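Local coordinates for gifsy-2 prophage ATP-binding sugar transporter-like protein (Salmonella typhimurium LT2, PDB 2PP6), which is of uncertain function, a small prophage-encoded beta-barrel protein that may bind ATP and take part in sugar transport, at residues 30-35 with 60-65; 52-57 with 88-93. All coordinates share one frame; numbering follows the deposited sequence.

Contact 1: residues 30-35 with 60-65; sequences NGTDCI and GNVIPR
The amide nitrogen N61 ND2 lies 3.7 Å from T32 CG2, a methyl, and 3.8 Å from D33 O, too long for a hydrogen bond. Strand 32-38 and the loop meet here by van der Waals contact, and V62 carries it. Its CG1, anti to its own carbonyl carbon, is 3.5 Å from T32 CG2, the T32 and V62 side chains lying alongside each other and running opposite ways. The same methyl is 3.9 Å from C34 CB. C34 SG, held between its backbone N and carbonyl carbon (chi1 57°), stands 4.0 Å from both V62 CG1 and V62 CG2, facing the fork of the valine. The structural context is a beta hairpin of the barrel: strand 25-29 turns back into strand 32-38 through N30 and G31, whose positive phi values (43° and 88°) fit a type I' turn. At G31 a beta carbon would press against the carbonyl O of N30. V62 belongs to the long loop between strands 53-57 and 69-72, which folds back over the start of strand 32-38. The CB of D33 points away from the loop, and its OD1 accepts a hydrogen bond from N28 ND2 on the preceding strand. Further along, I35 N is bonded to S59 OG, just before the 60-65 segment.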
loop_
_atom_site.group_PDB
_atom_site.type_symbol
_atom_site.label_atom_id
_atom_site.label_comp_id
_atom_site.label_asym_id
_atom_site.label_seq_id
_atom_site.Cartn_x
_atom_site.Cartn_y
_atom_site.Cartn_z
ATOM N N ASN A 30 17.534 -10.377 26.488
ATOM C CA ASN A 30 18.277 -9.729 27.551
ATOM C C ASN A 30 17.397 -9.151 28.659
ATOM O O ASN A 30 17.575 -8.019 29.085
ATOM C CB ASN A 30 19.181 -8.642 26.992
ATOM C CG ASN A 30 20.272 -8.280 27.954
ATOM O OD1 ASN A 30 20.873 -9.162 28.565
ATOM N ND2 ASN A 30 20.540 -6.992 28.104
ATOM N N GLY A 31 16.437 -9.935 29.124
ATOM C CA GLY A 31 15.586 -9.473 30.205
ATOM C C GLY A 31 14.349 -8.686 29.830
ATOM O O GLY A 31 13.555 -8.375 30.710
ATOM N N THR A 32 14.179 -8.357 28.550
ATOM C CA THR A 32 13.013 -7.601 28.109
ATOM C C THR A 32 12.131 -8.418 27.166
ATOM O O THR A 32 12.614 -9.019 26.204
ATOM C CB THR A 32 13.417 -6.317 27.351
ATOM O OG1 THR A 32 14.421 -5.602 28.077
ATOM C CG2 THR A 32 12.218 -5.419 27.177
ATOM N N ASP A 33 10.834 -8.426 27.442
ATOM C CA ASP A 33 9.904 -9.149 26.596
ATOM C C ASP A 33 9.592 -8.318 25.359
ATOM O O ASP A 33 9.473 -7.103 25.441
ATOM C CB ASP A 33 8.638 -9.464 27.371
ATOM C CG ASP A 33 8.898 -10.398 28.533
ATOM O OD1 ASP A 33 9.651 -11.390 28.343
ATOM O OD2 ASP A 33 8.348 -10.147 29.630
ATOM N N CYS A 34 9.486 -8.972 24.211
ATOM C CA CYS A 34 9.206 -8.269 22.962
ATOM C C CYS A 34 8.707 -9.197 21.851
ATOM O O CYS A 34 8.730 -10.417 21.991
ATOM C CB CYS A 34 10.463 -7.547 22.489
ATOM S SG CYS A 34 11.852 -8.650 22.267
ATOM N N ILE A 35 8.267 -8.615 20.743
ATOM C CA ILE A 35 7.738 -9.416 19.651
ATOM C C ILE A 35 8.732 -9.614 18.518
ATOM O O ILE A 35 9.408 -8.688 18.046
ATOM C CB ILE A 35 6.391 -8.822 19.095
ATOM C CG1 ILE A 35 5.214 -9.266 19.965
ATOM C CG2 ILE A 35 6.100 -9.364 17.692
ATOM C CD1 ILE A 35 5.355 -8.997 21.412
ATOM N N GLY A 60 9.621 -1.850 19.522
ATOM C CA GLY A 60 10.564 -0.741 19.503
ATOM C C GLY A 60 11.156 -0.462 20.868
ATOM O O GLY A 60 11.856 0.525 21.049
ATOM N N ASN A 61 10.894 -1.340 21.834
ATOM C CA ASN A 61 11.380 -1.111 23.183
ATOM C C ASN A 61 12.627 -1.892 23.573
ATOM O O ASN A 61 12.991 -1.917 24.743
ATOM C CB ASN A 61 10.253 -1.366 24.197
ATOM C CG ASN A 61 9.856 -2.828 24.286
ATOM O OD1 ASN A 61 9.681 -3.489 23.268
ATOM N ND2 ASN A 61 9.683 -3.328 25.505
ATOM N N VAL A 62 13.284 -2.507 22.591
ATOM C CA VAL A 62 14.515 -3.263 22.835
ATOM C C VAL A 62 15.582 -2.910 21.816
ATOM O O VAL A 62 15.280 -2.466 20.703
ATOM C CB VAL A 62 14.313 -4.813 22.753
ATOM C CG1 VAL A 62 13.393 -5.285 23.853
ATOM C CG2 VAL A 62 13.743 -5.193 21.411
ATOM N N ILE A 63 16.834 -3.104 22.214
ATOM C CA ILE A 63 17.996 -2.881 21.342
ATOM C C ILE A 63 18.854 -4.129 21.514
ATOM O O ILE A 63 19.741 -4.169 22.371
ATOM C CB ILE A 63 18.847 -1.661 21.762
ATOM C CG1 ILE A 63 18.303 -1.058 23.051
ATOM C CG2 ILE A 63 18.856 -0.636 20.652
ATOM C CD1 ILE A 63 19.095 0.128 23.545
ATOM N N PRO A 64 18.597 -5.171 20.709
ATOM C CA PRO A 64 19.369 -6.411 20.815
ATOM C C PRO A 64 20.865 -6.254 20.556
ATOM O O PRO A 64 21.284 -5.386 19.798
ATOM C CB PRO A 64 18.680 -7.324 19.808
ATOM C CG PRO A 64 18.181 -6.374 18.774
ATOM C CD PRO A 64 17.621 -5.252 19.607
ATOM N N ARG A 65 21.666 -7.104 21.197
ATOM C CA ARG A 65 23.120 -7.070 21.038
ATOM C C ARG A 65 23.761 -8.431 20.907
ATOM O O ARG A 65 23.213 -9.428 21.379
ATOM C CB ARG A 65 23.758 -6.364 22.221
ATOM C CG ARG A 65 23.863 -4.888 22.009
ATOM C CD ARG A 65 23.509 -4.136 23.243
ATOM N NE ARG A 65 23.470 -2.706 22.963
ATOM C CZ ARG A 65 22.698 -1.838 23.610
ATOM N NH1 ARG A 65 21.892 -2.256 24.581
ATOM N NH2 ARG A 65 22.733 -0.549 23.285
#

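Contact 2: residues 52-57 with 88-93; sequences GKNVVV and KPQLTL
V57 and L91 meet through methyl groups: V57 CG2, anti to its own carbonyl carbon, lies 3.8 Å from L91 CD1, the side chains crossing at a slant. The same methyl is 4.1 Å from P89 CB. V55 adds looser apolar contacts, its CG2 to L91 CB and its CG1 to L93 CD1. The opposite face is mixed: N54, Q90 and T92 are polar, and V56 packs on L42. N54 ND2 gives T92 OG1 a weak hydrogen bond, 3.2 Å long and bent to 121° at the hydrogen. The amide planes of N54 and Q90 stand 90° apart; N54 OD1 and Q90 NE2 come close, but the angle at the hydrogen is too poor for a hydrogen bond. The backbone ladder positions both faces. V55 and L91 form an antiparallel hydrogen-bonded pair, with L91 N to V55 O at 2.7 Å and V55 N to L91 O at 3.1 Å; V57 N to P89 O at 2.9 Å continues it one way, and a nearly straight bond from L93 N to K53 O at 2.8 Å the other. V56 and Q90 are a non-hydrogen-bonded pair, their CA atoms 4.1 Å apart. The strand axes run at 160°, antiparallel with a modest twist. Strand 32-38 flanks 53-57 and strand 75-85 flanks 88-95, so each strand of the pair has a second neighbour in the barrel wall. V55 and V57 pack on V36, L91 on I29 and I82, and L93 on F77, while K88 makes a cation-pi contact with F58 and a long, weak ion pair with D16 of helix 2-23.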
loop_
_atom_site.group_PDB
_atom_site.type_symbol
_atom_site.label_atom_id
_atom_site.label_comp_id
_atom_site.label_asym_id
_atom_site.label_seq_id
_atom_site.Cartn_x
_atom_site.Cartn_y
_atom_site.Cartn_z
ATOM N N GLY A 52 20.702 -22.681 13.895
ATOM C CA GLY A 52 20.961 -21.260 13.714
ATOM C C GLY A 52 19.733 -20.450 13.330
ATOM O O GLY A 52 19.672 -19.885 12.232
ATOM N N LYS A 53 18.761 -20.387 14.240
ATOM C CA LYS A 53 17.506 -19.657 14.022
ATOM C C LYS A 53 17.713 -18.178 13.642
ATOM O O LYS A 53 18.676 -17.537 14.069
ATOM C CB LYS A 53 16.647 -19.750 15.284
ATOM C CG LYS A 53 15.248 -19.190 15.140
ATOM C CD LYS A 53 14.303 -20.189 14.518
ATOM C CE LYS A 53 14.089 -21.369 15.445
ATOM N NZ LYS A 53 13.083 -22.317 14.898
ATOM N N ASN A 54 16.790 -17.641 12.849
ATOM C CA ASN A 54 16.863 -16.251 12.398
ATOM C C ASN A 54 15.533 -15.515 12.601
ATOM O O ASN A 54 14.482 -16.022 12.234
ATOM C CB ASN A 54 17.266 -16.226 10.929
ATOM C CG ASN A 54 18.262 -15.144 10.634
ATOM O OD1 ASN A 54 17.897 -13.985 10.461
ATOM N ND2 ASN A 54 19.537 -15.507 10.602
ATOM N N VAL A 55 15.567 -14.321 13.184
ATOM C CA VAL A 55 14.325 -13.584 13.433
ATOM C C VAL A 55 14.514 -12.080 13.378
ATOM O O VAL A 55 15.601 -11.583 13.660
ATOM C CB VAL A 55 13.781 -13.877 14.832
ATOM C CG1 VAL A 55 13.799 -15.369 15.100
ATOM C CG2 VAL A 55 14.613 -13.131 15.868
ATOM N N VAL A 56 13.464 -11.346 13.022
ATOM C CA VAL A 56 13.593 -9.899 13.027
ATOM C C VAL A 56 12.713 -9.341 14.156
ATOM O O VAL A 56 11.605 -9.816 14.396
ATOM C CB VAL A 56 13.266 -9.271 11.651
ATOM C CG1 VAL A 56 13.123 -10.339 10.623
ATOM C CG2 VAL A 56 12.067 -8.400 11.743
ATOM N N VAL A 57 13.247 -8.357 14.872
ATOM C CA VAL A 57 12.591 -7.750 16.019
ATOM C C VAL A 57 11.645 -6.610 15.681
ATOM O O VAL A 57 12.063 -5.585 15.149
ATOM C CB VAL A 57 13.662 -7.239 17.007
ATOM C CG1 VAL A 57 13.008 -6.702 18.277
ATOM C CG2 VAL A 57 14.610 -8.367 17.338
ATOM N N LYS A 88 15.045 -3.047 10.694
ATOM C CA LYS A 88 14.780 -3.765 11.927
ATOM C C LYS A 88 15.848 -4.785 12.207
ATOM O O LYS A 88 16.398 -5.413 11.313
ATOM C CB LYS A 88 13.436 -4.460 11.881
ATOM C CG LYS A 88 12.308 -3.510 11.717
ATOM C CD LYS A 88 11.016 -4.180 12.056
ATOM C CE LYS A 88 9.899 -3.548 11.287
ATOM N NZ LYS A 88 10.172 -3.750 9.834
ATOM N N PRO A 89 16.159 -4.969 13.476
ATOM C CA PRO A 89 17.185 -5.935 13.861
ATOM C C PRO A 89 16.886 -7.356 13.404
ATOM O O PRO A 89 15.868 -7.925 13.755
ATOM C CB PRO A 89 17.191 -5.849 15.387
ATOM C CG PRO A 89 16.671 -4.485 15.664
ATOM C CD PRO A 89 15.563 -4.341 14.659
ATOM N N GLN A 90 17.758 -7.929 12.597
ATOM C CA GLN A 90 17.553 -9.305 12.209
ATOM C C GLN A 90 18.620 -10.059 12.985
ATOM O O GLN A 90 19.803 -9.900 12.705
ATOM C CB GLN A 90 17.759 -9.514 10.727
ATOM C CG GLN A 90 17.857 -10.975 10.442
ATOM C CD GLN A 90 17.886 -11.269 8.990
ATOM O OE1 GLN A 90 16.875 -11.162 8.310
ATOM N NE2 GLN A 90 19.057 -11.641 8.488
ATOM N N LEU A 91 18.197 -10.870 13.952
ATOM C CA LEU A 91 19.124 -11.605 14.797
ATOM C C LEU A 91 19.396 -13.062 14.410
ATOM O O LEU A 91 18.488 -13.818 14.040
ATOM C CB LEU A 91 18.621 -11.573 16.241
ATOM C CG LEU A 91 18.011 -10.263 16.754
ATOM C CD1 LEU A 91 17.642 -10.419 18.237
ATOM C CD2 LEU A 91 18.987 -9.115 16.564
ATOM N N THR A 92 20.664 -13.448 14.496
ATOM C CA THR A 92 21.052 -14.822 14.221
ATOM C C THR A 92 21.262 -15.396 15.609
ATOM O O THR A 92 22.105 -14.911 16.369
ATOM C CB THR A 92 22.356 -14.918 13.417
ATOM O OG1 THR A 92 22.133 -14.427 12.089
ATOM C CG2 THR A 92 22.826 -16.367 13.348
ATOM N N LEU A 93 20.475 -16.419 15.929
ATOM C CA LEU A 93 20.509 -17.044 17.243
ATOM C C LEU A 93 21.053 -18.461 17.238
ATOM O O LEU A 93 20.709 -19.267 16.368
ATOM C CB LEU A 93 19.097 -17.095 17.811
ATOM C CG LEU A 93 18.184 -15.907 17.578
ATOM C CD1 LEU A 93 16.779 -16.240 18.046
ATOM C CD2 LEU A 93 18.726 -14.721 18.331
#

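Overall arrangement
Contact 2 is the partly buried pairing within the barrel wall, with 598 Å² covered between its segments; contact 1 is a surface contact of 180 Å² where a loop leans on a strand. Contact 2 joins backbone hydrogen bonds with apolar packing, whereas contact 1 rests on van der Waals contacts of V62, C34, T32 and N61. Strands 32-38 and 53-57 neighbour each other in the sheet, and the loop leaving 53-57 carries residues 60-65 back across 32-38, so the segments alternate along the chain. V62 and P64 join the two contacts: V62 CG2 lies 3.6 Å from V57 CG1, while P64 packs against both P89 and L91. Their centres are about 12 Å apart.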